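Local coordinates for clostripain-related protein (Bacteroides thetaiotaomicron, PDB 5L20), which probably cleaves peptide bonds as a cysteine peptidase of the clostripain (C11) family, represented here by an N-terminal piece of the longer protein, at residues Thr74-Thr79 against Gln97-Thr102. Sequence-based numbering, arbitrary orientation.
Sequences TLKNYT and QRYSPT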
loop_
_atom_site.group_PDB
_atom_site.type_symbol
_atom_site.label_atom_id
_atom_site.label_comp_id
_atom_site.label_asym_id
_atom_site.label_seq_id
_atom_site.Cartn_x
_atom_site.Cartn_y
_atom_site.Cartn_z
ATOM N N THR A 74 7.488 4.578 8.560
ATOM C CA THR A 74 7.986 3.350 7.935
ATOM C C THR A 74 7.850 2.175 8.894
ATOM O O THR A 74 8.286 2.226 10.052
ATOM C CB THR A 74 9.457 3.506 7.467
ATOM O OG1 THR A 74 9.536 4.621 6.565
ATOM C CG2 THR A 74 9.959 2.270 6.748
ATOM N N LEU A 75 7.225 1.108 8.412
ATOM C CA LEU A 75 6.931 -0.036 9.270
ATOM C C LEU A 75 7.960 -1.131 9.054
ATOM O O LEU A 75 8.398 -1.768 10.015
ATOM C CB LEU A 75 5.532 -0.553 8.974
ATOM C CG LEU A 75 4.463 0.521 9.232
ATOM C CD1 LEU A 75 3.106 -0.054 8.834
ATOM C CD2 LEU A 75 4.411 0.930 10.679
ATOM N N LYS A 76 8.309 -1.389 7.797
ATOM C CA LYS A 76 9.374 -2.334 7.481
ATOM C C LYS A 76 9.776 -2.231 6.021
ATOM O O LYS A 76 9.073 -1.621 5.208
ATOM C CB LYS A 76 8.969 -3.776 7.803
ATOM C CG LYS A 76 7.810 -4.282 6.979
ATOM C CD LYS A 76 7.447 -5.739 7.342
ATOM C CE LYS A 76 8.458 -6.738 6.838
ATOM N NZ LYS A 76 8.046 -8.136 7.142
ATOM N N ASN A 77 10.924 -2.813 5.697
ATOM C CA ASN A 77 11.368 -2.918 4.327
ATOM C C ASN A 77 11.488 -4.358 3.893
ATOM O O ASN A 77 11.563 -5.266 4.743
ATOM C CB ASN A 77 12.693 -2.186 4.156
ATOM C CG ASN A 77 12.544 -0.705 4.389
ATOM O OD1 ASN A 77 12.072 0.017 3.508
ATOM N ND2 ASN A 77 12.894 -0.240 5.584
ATOM N N TYR A 78 11.481 -4.579 2.583
ATOM C CA TYR A 78 11.532 -5.914 2.036
ATOM C C TYR A 78 12.626 -6.037 1.003
ATOM O O TYR A 78 12.824 -5.128 0.188
ATOM C CB TYR A 78 10.218 -6.315 1.348
ATOM C CG TYR A 78 8.967 -6.280 2.183
ATOM C CD1 TYR A 78 8.318 -5.081 2.434
ATOM C CD2 TYR A 78 8.414 -7.441 2.672
ATOM C CE1 TYR A 78 7.152 -5.038 3.182
ATOM C CE2 TYR A 78 7.238 -7.419 3.414
ATOM C CZ TYR A 78 6.628 -6.204 3.672
ATOM O OH TYR A 78 5.469 -6.159 4.408
ATOM N N THR A 79 13.307 -7.175 1.024
ATOM C CA THR A 79 14.253 -7.521 -0.027
ATOM C C THR A 79 13.746 -8.767 -0.744
ATOM O O THR A 79 13.362 -9.734 -0.090
ATOM C CB THR A 79 15.662 -7.746 0.557
ATOM O OG1 THR A 79 16.167 -6.496 1.043
ATOM C CG2 THR A 79 16.602 -8.287 -0.502
ATOM N N GLN A 97 -1.865 -6.852 8.807
ATOM C CA GLN A 97 -2.712 -7.121 9.948
ATOM C C GLN A 97 -1.969 -6.935 11.283
ATOM O O GLN A 97 -2.551 -6.451 12.232
ATOM C CB GLN A 97 -3.266 -8.536 9.862
ATOM C CG GLN A 97 -4.236 -8.743 8.709
ATOM C CD GLN A 97 -4.603 -10.205 8.614
ATOM O OE1 GLN A 97 -5.412 -10.728 9.403
ATOM N NE2 GLN A 97 -3.981 -10.892 7.667
ATOM N N ARG A 98 -0.696 -7.331 11.343
ATOM C CA ARG A 98 0.099 -7.169 12.576
ATOM C C ARG A 98 0.278 -5.705 12.895
ATOM O O ARG A 98 0.079 -5.306 14.041
ATOM C CB ARG A 98 1.464 -7.841 12.444
ATOM C CG ARG A 98 1.458 -9.296 12.894
ATOM C CD ARG A 98 2.868 -9.921 12.850
ATOM N NE ARG A 98 3.358 -10.020 11.477
ATOM C CZ ARG A 98 3.299 -11.131 10.748
ATOM N NH1 ARG A 98 2.834 -12.261 11.267
ATOM N NH2 ARG A 98 3.725 -11.116 9.511
ATOM N N TYR A 99 0.643 -4.899 11.905
ATOM C CA TYR A 99 0.842 -3.479 12.168
ATOM C C TYR A 99 -0.485 -2.754 12.377
ATOM O O TYR A 99 -0.542 -1.733 13.076
ATOM C CB TYR A 99 1.626 -2.820 11.038
ATOM C CG TYR A 99 3.092 -3.157 11.047
ATOM C CD1 TYR A 99 3.932 -2.582 11.995
ATOM C CD2 TYR A 99 3.643 -4.029 10.111
ATOM C CE1 TYR A 99 5.286 -2.865 11.998
ATOM C CE2 TYR A 99 5.010 -4.334 10.115
ATOM C CZ TYR A 99 5.807 -3.740 11.065
ATOM O OH TYR A 99 7.159 -3.997 11.066
ATOM N N SER A 100 -1.560 -3.270 11.769
ATOM C CA SER A 100 -2.830 -2.551 11.825
ATOM C C SER A 100 -3.992 -3.499 12.098
ATOM O O SER A 100 -4.697 -3.909 11.185
ATOM C CB SER A 100 -3.063 -1.791 10.518
ATOM O OG SER A 100 -4.208 -0.949 10.647
ATOM N N PRO A 101 -4.195 -3.880 13.363
ATOM C CA PRO A 101 -5.303 -4.748 13.743
ATOM C C PRO A 101 -6.622 -3.988 13.751
ATOM O O PRO A 101 -6.803 -3.085 14.571
ATOM C CB PRO A 101 -4.940 -5.196 15.171
ATOM C CG PRO A 101 -3.575 -4.680 15.410
ATOM C CD PRO A 101 -3.300 -3.574 14.496
ATOM N N THR A 102 -7.526 -4.321 12.831
ATOM C CA THR A 102 -8.784 -3.590 12.723
ATOM C C THR A 102 -9.885 -4.582 12.415
ATOM O O THR A 102 -9.609 -5.718 12.028
ATOM C CB THR A 102 -8.746 -2.502 11.603
ATOM O OG1 THR A 102 -8.336 -3.097 10.362
ATOM C CG2 THR A 102 -7.771 -1.374 11.927
#
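L75 packs over one face of the Y99 ring. Its CB sits over the ring centre, 3.7 Å from the centroid and 8° off the ring normal, a CH-pi contact. From there the side chain runs back toward the base of the tyrosine, so the two side chains pass each other in opposite directions. CG comes nearest to CD1 of Y99. The two methyls then divide the work: L75 CD1 touches CB and CG of Y99, while L75 CD2 lies 3.8 Å from Y99 CD1, on the CD1-CE1 side. L75 CG is anti to its own carbonyl carbon (chi1 -60°), which carries it back toward the ring root. At the other end, the Y99 hydroxyl OH lies 2.8 Å from the backbone O of L75. K76 meets the ring at its edge, with K76 CD 4.0 Å from Y99 CE2, and its side chain crosses the tyrosine at about a right angle. The K76 chain bends at chi3 (-73°), and NZ forms a salt bridge with D95, which also pairs with R98. L75 and K76 both pair with L60 of strand 57-66, a classic beta bulge, consistent with both side chains turning toward Y99. An alanine at L75 would keep CB over the ring, but the ring root and the CD1-CE1 side would probably lose their methyl cover, opening a gap. The contact joins edge strand 69-79 to the end of helix 86-99 at the protein surface. Apolar cover on one face and lysine methylenes at the edge probably limit the ring's movement, while the lysine charge is drawn off to D95.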